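Local coordinates for DNA primase (Helicobacter pylori, PDB 4EHS), which synthesises short RNA primers for DNA replication and stimulates the DnaB helicase, and is represented here by its C-terminal, DnaB-binding domain, at residues A[32-37]-A[101-106]; A[38-43]-A[89-94]; A[48-53]-A[95-100]. All coordinates share one frame; numbering follows the deposited sequence.

Contact 1 of 3, residues A[32-37]-A[101-106]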
loop_
_atom_site.group_PDB
_atom_site.type_symbol
_atom_site.label_atom_id
_atom_site.label_comp_id
_atom_site.label_asym_id
_atom_site.label_seq_id
_atom_site.Cartn_x
_atom_site.Cartn_y
_atom_site.Cartn_z
ATOM N N PHE A 32 0.953 -11.314 -20.338
ATOM C CA PHE A 32 -0.382 -11.880 -20.440
ATOM C C PHE A 32 -1.156 -11.643 -19.121
ATOM O O PHE A 32 -2.318 -11.287 -19.097
ATOM C CB PHE A 32 -0.332 -13.397 -20.707
ATOM C CG PHE A 32 -1.744 -14.024 -20.919
ATOM C CD1 PHE A 32 -2.367 -13.998 -22.174
ATOM C CD2 PHE A 32 -2.419 -14.581 -19.838
ATOM C CE1 PHE A 32 -3.643 -14.572 -22.316
ATOM C CE2 PHE A 32 -3.694 -15.158 -19.970
ATOM C CZ PHE A 32 -4.293 -15.123 -21.220
ATOM N N LEU A 33 -0.507 -11.897 -18.019
ATOM C CA LEU A 33 -1.191 -11.697 -16.727
ATOM C C LEU A 33 -1.577 -10.226 -16.505
ATOM O O LEU A 33 -2.681 -9.964 -15.980
ATOM C CB LEU A 33 -0.264 -12.106 -15.570
ATOM C CG LEU A 33 -0.840 -12.044 -14.172
ATOM C CD1 LEU A 33 -2.109 -12.915 -14.077
ATOM C CD2 LEU A 33 0.212 -12.549 -13.160
ATOM N N GLU A 34 -0.729 -9.278 -16.874
ATOM C CA GLU A 34 -1.091 -7.849 -16.701
ATOM C C GLU A 34 -2.302 -7.484 -17.575
ATOM O O GLU A 34 -3.236 -6.752 -17.154
ATOM C CB GLU A 34 0.090 -6.966 -17.096
ATOM C CG GLU A 34 1.234 -7.099 -16.060
ATOM C CD GLU A 34 2.333 -6.084 -16.256
ATOM O OE1 GLU A 34 2.156 -5.153 -17.060
ATOM O OE2 GLU A 34 3.361 -6.244 -15.512
ATOM N N LYS A 35 -2.283 -8.022 -18.798
ATOM C CA LYS A 35 -3.442 -7.802 -19.702
ATOM C C LYS A 35 -4.722 -8.338 -19.126
ATOM O O LYS A 35 -5.799 -7.692 -19.247
ATOM C CB LYS A 35 -3.181 -8.479 -21.096
ATOM C CG LYS A 35 -2.238 -7.624 -21.920
ATOM C CD LYS A 35 -2.208 -8.197 -23.378
ATOM C CE LYS A 35 -1.183 -9.253 -23.508
ATOM N NZ LYS A 35 -0.836 -9.538 -24.975
ATOM N N LEU A 36 -4.626 -9.521 -18.553
ATOM C CA LEU A 36 -5.779 -10.244 -18.017
ATOM C C LEU A 36 -6.376 -9.462 -16.879
ATOM O O LEU A 36 -7.580 -9.250 -16.863
ATOM C CB LEU A 36 -5.443 -11.691 -17.681
ATOM C CG LEU A 36 -6.565 -12.584 -17.173
ATOM C CD1 LEU A 36 -7.606 -12.762 -18.268
ATOM C CD2 LEU A 36 -5.965 -13.935 -16.770
ATOM N N VAL A 37 -5.495 -9.003 -15.993
ATOM C CA VAL A 37 -5.928 -8.289 -14.789
ATOM C C VAL A 37 -6.646 -7.003 -15.256
ATOM O O VAL A 37 -7.760 -6.713 -14.783
ATOM C CB VAL A 37 -4.727 -8.044 -13.829
ATOM C CG1 VAL A 37 -5.134 -6.999 -12.802
ATOM C CG2 VAL A 37 -4.367 -9.329 -13.061
ATOM N N ARG A 101 -4.138 -11.891 -7.272
ATOM C CA ARG A 101 -3.214 -12.449 -6.289
ATOM C C ARG A 101 -1.912 -12.921 -6.972
ATOM O O ARG A 101 -0.801 -12.741 -6.450
ATOM C CB ARG A 101 -3.869 -13.614 -5.489
ATOM C CG ARG A 101 -4.736 -13.229 -4.288
ATOM C CD ARG A 101 -5.005 -14.408 -3.274
ATOM N NE ARG A 101 -5.394 -15.614 -3.971
ATOM C CZ ARG A 101 -6.626 -15.856 -4.458
ATOM N NH1 ARG A 101 -7.631 -15.012 -4.231
ATOM N NH2 ARG A 101 -6.848 -16.997 -5.134
ATOM N N LEU A 102 -2.029 -13.516 -8.158
ATOM C CA LEU A 102 -0.812 -13.979 -8.834
ATOM C C LEU A 102 0.056 -12.836 -9.307
ATOM O O LEU A 102 1.251 -12.927 -9.179
ATOM C CB LEU A 102 -1.253 -14.885 -10.014
ATOM C CG LEU A 102 -0.118 -15.523 -10.799
ATOM C CD1 LEU A 102 0.586 -16.484 -9.868
ATOM C CD2 LEU A 102 -0.680 -16.231 -12.081
ATOM N N LEU A 103 -0.553 -11.725 -9.773
ATOM C CA LEU A 103 0.212 -10.578 -10.155
ATOM C C LEU A 103 0.997 -10.017 -8.956
ATOM O O LEU A 103 2.197 -9.702 -9.073
ATOM C CB LEU A 103 -0.732 -9.481 -10.687
ATOM C CG LEU A 103 0.001 -8.255 -11.224
ATOM C CD1 LEU A 103 0.684 -8.632 -12.494
ATOM C CD2 LEU A 103 -1.106 -7.235 -11.494
ATOM N N ILE A 104 0.303 -9.918 -7.819
ATOM C CA ILE A 104 0.971 -9.419 -6.607
ATOM C C ILE A 104 2.056 -10.366 -6.148
ATOM O O ILE A 104 3.150 -9.882 -5.790
ATOM C CB ILE A 104 -0.050 -9.127 -5.502
ATOM C CG1 ILE A 104 -1.023 -8.025 -5.960
ATOM C CG2 ILE A 104 0.657 -8.652 -4.202
ATOM C CD1 ILE A 104 -2.289 -7.981 -5.073
ATOM N N LEU A 105 1.746 -11.667 -6.103
ATOM C CA LEU A 105 2.754 -12.714 -5.754
ATOM C C LEU A 105 3.989 -12.582 -6.627
ATOM O O LEU A 105 5.129 -12.500 -6.086
ATOM C CB LEU A 105 2.165 -14.146 -5.807
ATOM C CG LEU A 105 3.131 -15.328 -5.572
ATOM C CD1 LEU A 105 3.562 -15.432 -4.129
ATOM C CD2 LEU A 105 2.524 -16.638 -6.008
ATOM N N ARG A 106 3.824 -12.504 -7.949
ATOM C CA ARG A 106 4.963 -12.172 -8.812
ATOM C C ARG A 106 5.791 -10.949 -8.470
ATOM O O ARG A 106 7.044 -11.009 -8.452
ATOM C CB ARG A 106 4.573 -12.135 -10.275
ATOM C CG ARG A 106 4.151 -13.576 -10.619
ATOM C CD ARG A 106 4.140 -13.758 -12.103
ATOM N NE ARG A 106 3.804 -15.165 -12.479
ATOM C CZ ARG A 106 3.593 -15.476 -13.764
ATOM N NH1 ARG A 106 3.718 -14.532 -14.695
ATOM N NH2 ARG A 106 3.255 -16.692 -14.097
#
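Segments 32-37 and 101-106, on helices 30-43 and 96-117, cross obliquely, at 139° between their directions. Their axes come within 10.1 Å of each other. The crossing lies in the interior of the all-helical C-terminal, helicase-binding domain.

The apolar packing centres on Leu33. Its CG is anti to the backbone N (chi1 -176°), which carries the branch across to the other helix. CD2 settles against the backbone between two leucines: it is 3.6 Å from the N of Leu103 and 3.8 Å from the CG of Leu102. Leu103 answers with both of its methyls. Its CD1 lies 4.0 Å from CD2 of Leu33 and also meets CG of Glu34, where the two chains cross at about a right angle. Its CD2 reaches CG2 of Val37 at 4.2 Å.

Two charged residues lend only their non-polar parts or faces to this contact. CD2 of Leu33 lies over one face of the Arg106 guanidinium and 4.2 Å from Arg106 CD. The polar ends turn to other partners. Arg106 NH2 bonds to the carbonyl O of Pro28, and the Glu34 carboxylate accepts from the backbone N of Leu61 and of His62.

The two segments are joined by van der Waals contact, mostly aliphatic, with no polar bond between them. Glu34 and Arg106 tie the flanks of this buried crossing to neighbouring loops.

Contact 2 of 3, residues A[38-43]-A[89-94]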
loop_
_atom_site.group_PDB
_atom_site.type_symbol
_atom_site.label_atom_id
_atom_site.label_comp_id
_atom_site.label_asym_id
_atom_site.label_seq_id
_atom_site.Cartn_x
_atom_site.Cartn_y
_atom_site.Cartn_z
ATOM N N ILE A 38 -6.067 -6.253 -16.201
ATOM C CA ILE A 38 -6.647 -5.003 -16.618
ATOM C C ILE A 38 -7.972 -5.250 -17.355
ATOM O O ILE A 38 -8.913 -4.436 -17.290
ATOM C CB ILE A 38 -5.647 -4.208 -17.458
ATOM C CG1 ILE A 38 -4.482 -3.755 -16.520
ATOM C CG2 ILE A 38 -6.314 -2.940 -18.041
ATOM C CD1 ILE A 38 -3.292 -3.214 -17.296
ATOM N N ARG A 39 -7.971 -6.352 -18.110
ATOM C CA ARG A 39 -9.220 -6.680 -18.879
ATOM C C ARG A 39 -10.417 -6.902 -17.905
ATOM O O ARG A 39 -11.595 -6.466 -18.154
ATOM C CB ARG A 39 -8.930 -7.927 -19.765
ATOM C CG ARG A 39 -10.254 -8.245 -20.545
ATOM C CD ARG A 39 -10.659 -7.110 -21.486
ATOM N NE ARG A 39 -11.804 -7.706 -22.221
ATOM C CZ ARG A 39 -11.645 -8.323 -23.378
ATOM N NH1 ARG A 39 -10.492 -8.184 -24.076
ATOM N NH2 ARG A 39 -12.712 -8.982 -23.901
ATOM N N TYR A 40 -10.160 -7.599 -16.802
ATOM C CA TYR A 40 -11.186 -7.747 -15.754
ATOM C C TYR A 40 -11.630 -6.364 -15.259
ATOM O O TYR A 40 -12.841 -6.124 -15.082
ATOM C CB TYR A 40 -10.656 -8.470 -14.550
ATOM C CG TYR A 40 -10.790 -9.993 -14.605
ATOM C CD1 TYR A 40 -12.011 -10.594 -14.374
ATOM C CD2 TYR A 40 -9.693 -10.794 -14.889
ATOM C CE1 TYR A 40 -12.150 -12.009 -14.383
ATOM C CE2 TYR A 40 -9.810 -12.198 -14.913
ATOM C CZ TYR A 40 -11.075 -12.800 -14.705
ATOM O OH TYR A 40 -11.207 -14.173 -14.717
ATOM N N LEU A 41 -10.670 -5.484 -14.954
ATOM C CA LEU A 41 -11.038 -4.089 -14.521
ATOM C C LEU A 41 -11.821 -3.307 -15.585
ATOM O O LEU A 41 -12.712 -2.499 -15.242
ATOM C CB LEU A 41 -9.775 -3.288 -14.191
ATOM C CG LEU A 41 -8.819 -4.076 -13.287
ATOM C CD1 LEU A 41 -7.678 -3.103 -13.053
ATOM C CD2 LEU A 41 -9.358 -4.526 -11.916
ATOM N N LEU A 42 -11.518 -3.532 -16.850
ATOM C CA LEU A 42 -12.288 -2.879 -17.918
ATOM C C LEU A 42 -13.731 -3.397 -17.979
ATOM O O LEU A 42 -14.671 -2.634 -18.365
ATOM C CB LEU A 42 -11.593 -3.131 -19.275
ATOM C CG LEU A 42 -10.377 -2.214 -19.482
ATOM C CD1 LEU A 42 -9.583 -2.840 -20.667
ATOM C CD2 LEU A 42 -10.765 -0.755 -19.840
ATOM N N GLU A 43 -13.911 -4.684 -17.745
ATOM C CA GLU A 43 -15.256 -5.288 -17.893
ATOM C C GLU A 43 -16.112 -5.027 -16.665
ATOM O O GLU A 43 -17.356 -4.979 -16.758
ATOM C CB GLU A 43 -15.197 -6.788 -18.134
ATOM C CG GLU A 43 -14.562 -7.039 -19.514
ATOM C CD GLU A 43 -15.285 -8.036 -20.416
ATOM O OE1 GLU A 43 -16.304 -8.629 -20.006
ATOM O OE2 GLU A 43 -14.704 -8.354 -21.514
ATOM N N LEU A 89 -8.342 -13.103 -24.166
ATOM C CA LEU A 89 -8.220 -12.918 -22.732
ATOM C C LEU A 89 -9.462 -13.461 -22.070
ATOM O O LEU A 89 -10.447 -12.747 -21.904
ATOM C CB LEU A 89 -8.035 -11.430 -22.439
ATOM C CG LEU A 89 -6.802 -10.774 -23.041
ATOM C CD1 LEU A 89 -6.884 -9.259 -22.893
ATOM C CD2 LEU A 89 -5.559 -11.319 -22.310
ATOM N N PRO A 90 -9.420 -14.715 -21.682
ATOM C CA PRO A 90 -10.643 -15.329 -21.223
ATOM C C PRO A 90 -10.987 -14.955 -19.757
ATOM O O PRO A 90 -10.307 -15.325 -18.858
ATOM C CB PRO A 90 -10.343 -16.818 -21.391
ATOM C CG PRO A 90 -8.876 -16.908 -21.061
ATOM C CD PRO A 90 -8.279 -15.661 -21.689
ATOM N N LEU A 91 -12.087 -14.262 -19.558
ATOM C CA LEU A 91 -12.519 -13.903 -18.196
ATOM C C LEU A 91 -13.495 -14.969 -17.688
ATOM O O LEU A 91 -14.215 -15.573 -18.472
ATOM C CB LEU A 91 -13.251 -12.556 -18.230
ATOM C CG LEU A 91 -12.458 -11.408 -18.852
ATOM C CD1 LEU A 91 -13.299 -10.136 -18.731
ATOM C CD2 LEU A 91 -11.076 -11.201 -18.238
ATOM N N LYS A 92 -13.568 -15.165 -16.385
ATOM C CA LYS A 92 -14.535 -16.114 -15.835
ATOM C C LYS A 92 -15.155 -15.485 -14.616
ATOM O O LYS A 92 -14.481 -14.753 -13.834
ATOM C CB LYS A 92 -13.847 -17.396 -15.338
ATOM C CG LYS A 92 -12.674 -17.940 -16.137
ATOM C CD LYS A 92 -11.943 -18.958 -15.267
ATOM C CE LYS A 92 -10.427 -18.861 -15.420
ATOM N NZ LYS A 92 -9.733 -20.060 -14.858
ATOM N N LYS A 93 -16.415 -15.872 -14.356
ATOM C CA LYS A 93 -17.082 -15.526 -13.114
ATOM C C LYS A 93 -16.193 -16.020 -11.950
ATOM O O LYS A 93 -15.688 -17.150 -11.976
ATOM C CB LYS A 93 -18.438 -16.238 -13.089
ATOM C CG LYS A 93 -19.309 -16.061 -11.859
ATOM C CD LYS A 93 -20.510 -17.019 -12.042
ATOM C CE LYS A 93 -21.808 -16.412 -11.531
ATOM N NZ LYS A 93 -22.908 -17.415 -11.337
ATOM N N GLY A 94 -15.910 -15.120 -11.019
ATOM C CA GLY A 94 -15.159 -15.442 -9.795
ATOM C C GLY A 94 -13.675 -15.651 -10.013
ATOM O O GLY A 94 -13.003 -16.147 -9.156
#
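The loop 89-94, which leads into helix 96-117, lies along the C-terminal half of helix 30-43. Within the helicase-binding domain it lays the connection between helices 78-85 and 96-117 onto helix 30-43.

Tyr40 and Leu91 form the tight part. CD2 of Leu91 sits over the centre of the Tyr40 ring, 3.6 Å from its centroid and 10° off the ring normal. This is a CH-pi contact, made tip to tip. The CG of Leu91 is anti to its carbonyl carbon, and the side chain leaves the loop toward the helix. Its two methyls divide the work: CD2 takes the ring, and CD1 packs 3.3 Å from CD of Glu43. The far end of the tyrosine is held by the loop backbone. Lys92 N donates to Tyr40 OH over 3.1 Å, with an N-H...O angle of 159°, and Lys92 O lies at the ring edge, near its plane. Phe96 also meets the Tyr40 ring, with the planes at about 60°.

Arg39 is partly exposed but well held. Its CG touches CD2 of Leu91 at 3.8 Å. The chain then bends at chi2, and NH1 lies 3.9 Å from CD1 of Leu89. One turn along the helix, Glu43 OE2 accepts from both NE and NH2 of Arg39, a side-on salt bridge almost in the guanidinium plane. The open, solvent side is made by Glu43, Pro90 and Lys92. The last two point their CB atoms away from the helix.

Arg39 is thus fixed on two sides, by Glu43 and by the carbonyls of Leu83 and Asp86, at and just after the end of helix 78-85, which NH1 meets. The CH-pi contact and the backbone bond together limit how the phenol ring can turn and shift.

Contact 3 of 3, residues A[48-53]-A[95-100]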
loop_
_atom_site.group_PDB
_atom_site.type_symbol
_atom_site.label_atom_id
_atom_site.label_comp_id
_atom_site.label_asym_id
_atom_site.label_seq_id
_atom_site.Cartn_x
_atom_site.Cartn_y
_atom_site.Cartn_z
ATOM N N LEU A 48 -12.011 -2.642 -10.161
ATOM C CA LEU A 48 -11.010 -1.588 -10.043
ATOM C C LEU A 48 -11.068 -1.057 -8.595
ATOM O O LEU A 48 -10.031 -0.815 -7.970
ATOM C CB LEU A 48 -11.269 -0.470 -11.059
ATOM C CG LEU A 48 -10.206 0.685 -10.965
ATOM C CD1 LEU A 48 -8.799 0.184 -11.287
ATOM C CD2 LEU A 48 -10.615 1.731 -11.993
ATOM N N ASP A 49 -12.281 -0.847 -8.059
ATOM C CA ASP A 49 -12.408 -0.368 -6.665
ATOM C C ASP A 49 -11.618 -1.259 -5.704
ATOM O O ASP A 49 -10.869 -0.773 -4.860
ATOM C CB ASP A 49 -13.884 -0.334 -6.232
ATOM C CG ASP A 49 -14.772 0.541 -7.160
ATOM O OD1 ASP A 49 -14.298 1.364 -7.974
ATOM O OD2 ASP A 49 -16.009 0.333 -7.079
ATOM N N LEU A 50 -11.774 -2.582 -5.844
ATOM C CA LEU A 50 -11.024 -3.517 -5.018
ATOM C C LEU A 50 -9.523 -3.383 -5.304
ATOM O O LEU A 50 -8.678 -3.289 -4.381
ATOM C CB LEU A 50 -11.469 -4.952 -5.347
ATOM C CG LEU A 50 -10.679 -6.009 -4.562
ATOM C CD1 LEU A 50 -10.907 -5.858 -3.071
ATOM C CD2 LEU A 50 -11.071 -7.405 -5.022
ATOM N N ALA A 51 -9.171 -3.421 -6.586
ATOM C CA ALA A 51 -7.750 -3.570 -6.961
ATOM C C ALA A 51 -6.961 -2.353 -6.475
ATOM O O ALA A 51 -5.822 -2.501 -6.075
ATOM C CB ALA A 51 -7.558 -3.723 -8.461
ATOM N N VAL A 52 -7.565 -1.144 -6.475
ATOM C CA VAL A 52 -6.743 0.026 -6.089
ATOM C C VAL A 52 -6.399 0.024 -4.572
ATOM O O VAL A 52 -5.550 0.814 -4.172
ATOM C CB VAL A 52 -7.351 1.400 -6.545
ATOM C CG1 VAL A 52 -7.470 1.401 -8.063
ATOM C CG2 VAL A 52 -8.666 1.557 -5.852
ATOM N N GLY A 53 -7.006 -0.878 -3.800
ATOM C CA GLY A 53 -6.606 -1.208 -2.413
ATOM C C GLY A 53 -5.240 -1.881 -2.315
ATOM O O GLY A 53 -4.618 -1.865 -1.236
ATOM N N GLY A 95 -13.159 -15.300 -11.180
ATOM C CA GLY A 95 -11.776 -15.594 -11.487
ATOM C C GLY A 95 -10.805 -14.449 -11.259
ATOM O O GLY A 95 -9.593 -14.693 -11.281
ATOM N N PHE A 96 -11.314 -13.224 -11.015
ATOM C CA PHE A 96 -10.448 -12.027 -10.925
ATOM C C PHE A 96 -9.426 -12.092 -9.760
ATOM O O PHE A 96 -8.225 -11.791 -9.940
ATOM C CB PHE A 96 -11.286 -10.802 -10.644
ATOM C CG PHE A 96 -10.466 -9.555 -10.443
ATOM C CD1 PHE A 96 -9.653 -9.070 -11.483
ATOM C CD2 PHE A 96 -10.445 -8.910 -9.168
ATOM C CE1 PHE A 96 -8.873 -7.932 -11.283
ATOM C CE2 PHE A 96 -9.673 -7.786 -8.994
ATOM C CZ PHE A 96 -8.884 -7.319 -10.013
ATOM N N GLU A 97 -9.927 -12.398 -8.555
ATOM C CA GLU A 97 -9.034 -12.329 -7.423
ATOM C C GLU A 97 -7.857 -13.278 -7.499
ATOM O O GLU A 97 -6.784 -12.929 -7.041
ATOM C CB GLU A 97 -9.792 -12.545 -6.109
ATOM C CG GLU A 97 -10.536 -11.288 -5.821
ATOM C CD GLU A 97 -11.226 -11.301 -4.469
ATOM O OE1 GLU A 97 -10.688 -11.973 -3.519
ATOM O OE2 GLU A 97 -12.240 -10.557 -4.354
ATOM N N LYS A 98 -8.016 -14.459 -8.075
ATOM C CA LYS A 98 -6.860 -15.360 -8.254
ATOM C C LYS A 98 -5.802 -14.747 -9.180
ATOM O O LYS A 98 -4.621 -14.872 -8.921
ATOM C CB LYS A 98 -7.337 -16.683 -8.822
ATOM C CG LYS A 98 -6.250 -17.669 -9.154
ATOM C CD LYS A 98 -6.818 -18.662 -10.158
ATOM C CE LYS A 98 -6.012 -19.946 -10.280
ATOM N NZ LYS A 98 -5.087 -19.889 -11.445
ATOM N N GLU A 99 -6.214 -14.042 -10.248
ATOM C CA GLU A 99 -5.232 -13.432 -11.134
ATOM C C GLU A 99 -4.647 -12.200 -10.470
ATOM O O GLU A 99 -3.470 -11.956 -10.665
ATOM C CB GLU A 99 -5.864 -12.963 -12.446
ATOM C CG GLU A 99 -6.706 -14.001 -13.217
ATOM C CD GLU A 99 -6.009 -15.321 -13.443
ATOM O OE1 GLU A 99 -4.769 -15.384 -13.305
ATOM O OE2 GLU A 99 -6.732 -16.333 -13.750
ATOM N N LEU A 100 -5.438 -11.449 -9.672
ATOM C CA LEU A 100 -4.831 -10.286 -8.968
ATOM C C LEU A 100 -3.780 -10.828 -7.957
ATOM O O LEU A 100 -2.624 -10.310 -7.837
ATOM C CB LEU A 100 -5.938 -9.441 -8.274
ATOM C CG LEU A 100 -5.366 -8.265 -7.479
ATOM C CD1 LEU A 100 -4.557 -7.239 -8.277
ATOM C CD2 LEU A 100 -6.578 -7.635 -6.763
#
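Two helices of the helicase-binding domain meet here: the end of the short helix 45-51 and the first turn of the long helix 96-117. The contact is mainly apolar, and buried. Ala51 touches both Phe96 and Leu100, and its CA lies 7.6 Å from that of Leu100. Ala51 CB packs 4.1 Å from CZ of Phe96, at the edge of the ring. The CA of Ala51 is 4.2 Å from CD2 of Leu100.

The Phe96 ring is placed by a CG anti to the backbone N (chi1 176°), which extends it towards helix 45-51. CB of Leu100, one turn on, lies over one face of the ring, offset toward the rim. The ring therefore packs against its own helix by a face and meets helix 45-51 by an edge.

Phe96 also joins this pair of helices to helix 30-43, where it touches Leu41 and Tyr40. Three helices of the domain's bundle thus share one aromatic ring. The other side of helix 45-51 faces the second subunit: Leu48 packs on Ile127 of that subunit, and Asp49 on its Gln134.

Leu50 marks the more exposed border. Its CG is also anti to the backbone N (chi1 177°). CD2 of Leu50 sits near the Phe96 edge, 4.2 Å from CE2. The same methyl lies 3.4 Å from OE2 of Glu97, whose extended chain crosses Leu50 at about a right angle. CG of Glu97 is close to that methyl as well, at 4.0 Å.

In the fold
The three contacts pack around helices 30-43 and 96-117. Contact 1 closes the largest loop of chain, and contacts 2 and 3 are nested inside it. Their centres lie about 12 Å (contacts 1 and 2), 10 Å (1 and 3) and 10 Å (2 and 3) apart. Leu36 bridges contacts 1 and 2: its CD1 is 3.8 Å from CD2 of Leu91. Between contacts 1 and 3, Leu36 CD2 lies 3.6 Å from CD of Glu99. Contacts 2 and 3 meet most closely where Tyr40 CB is 3.3 Å from CD1 of Phe96. Primer synthesis belongs to the central core domain, absent from this construct.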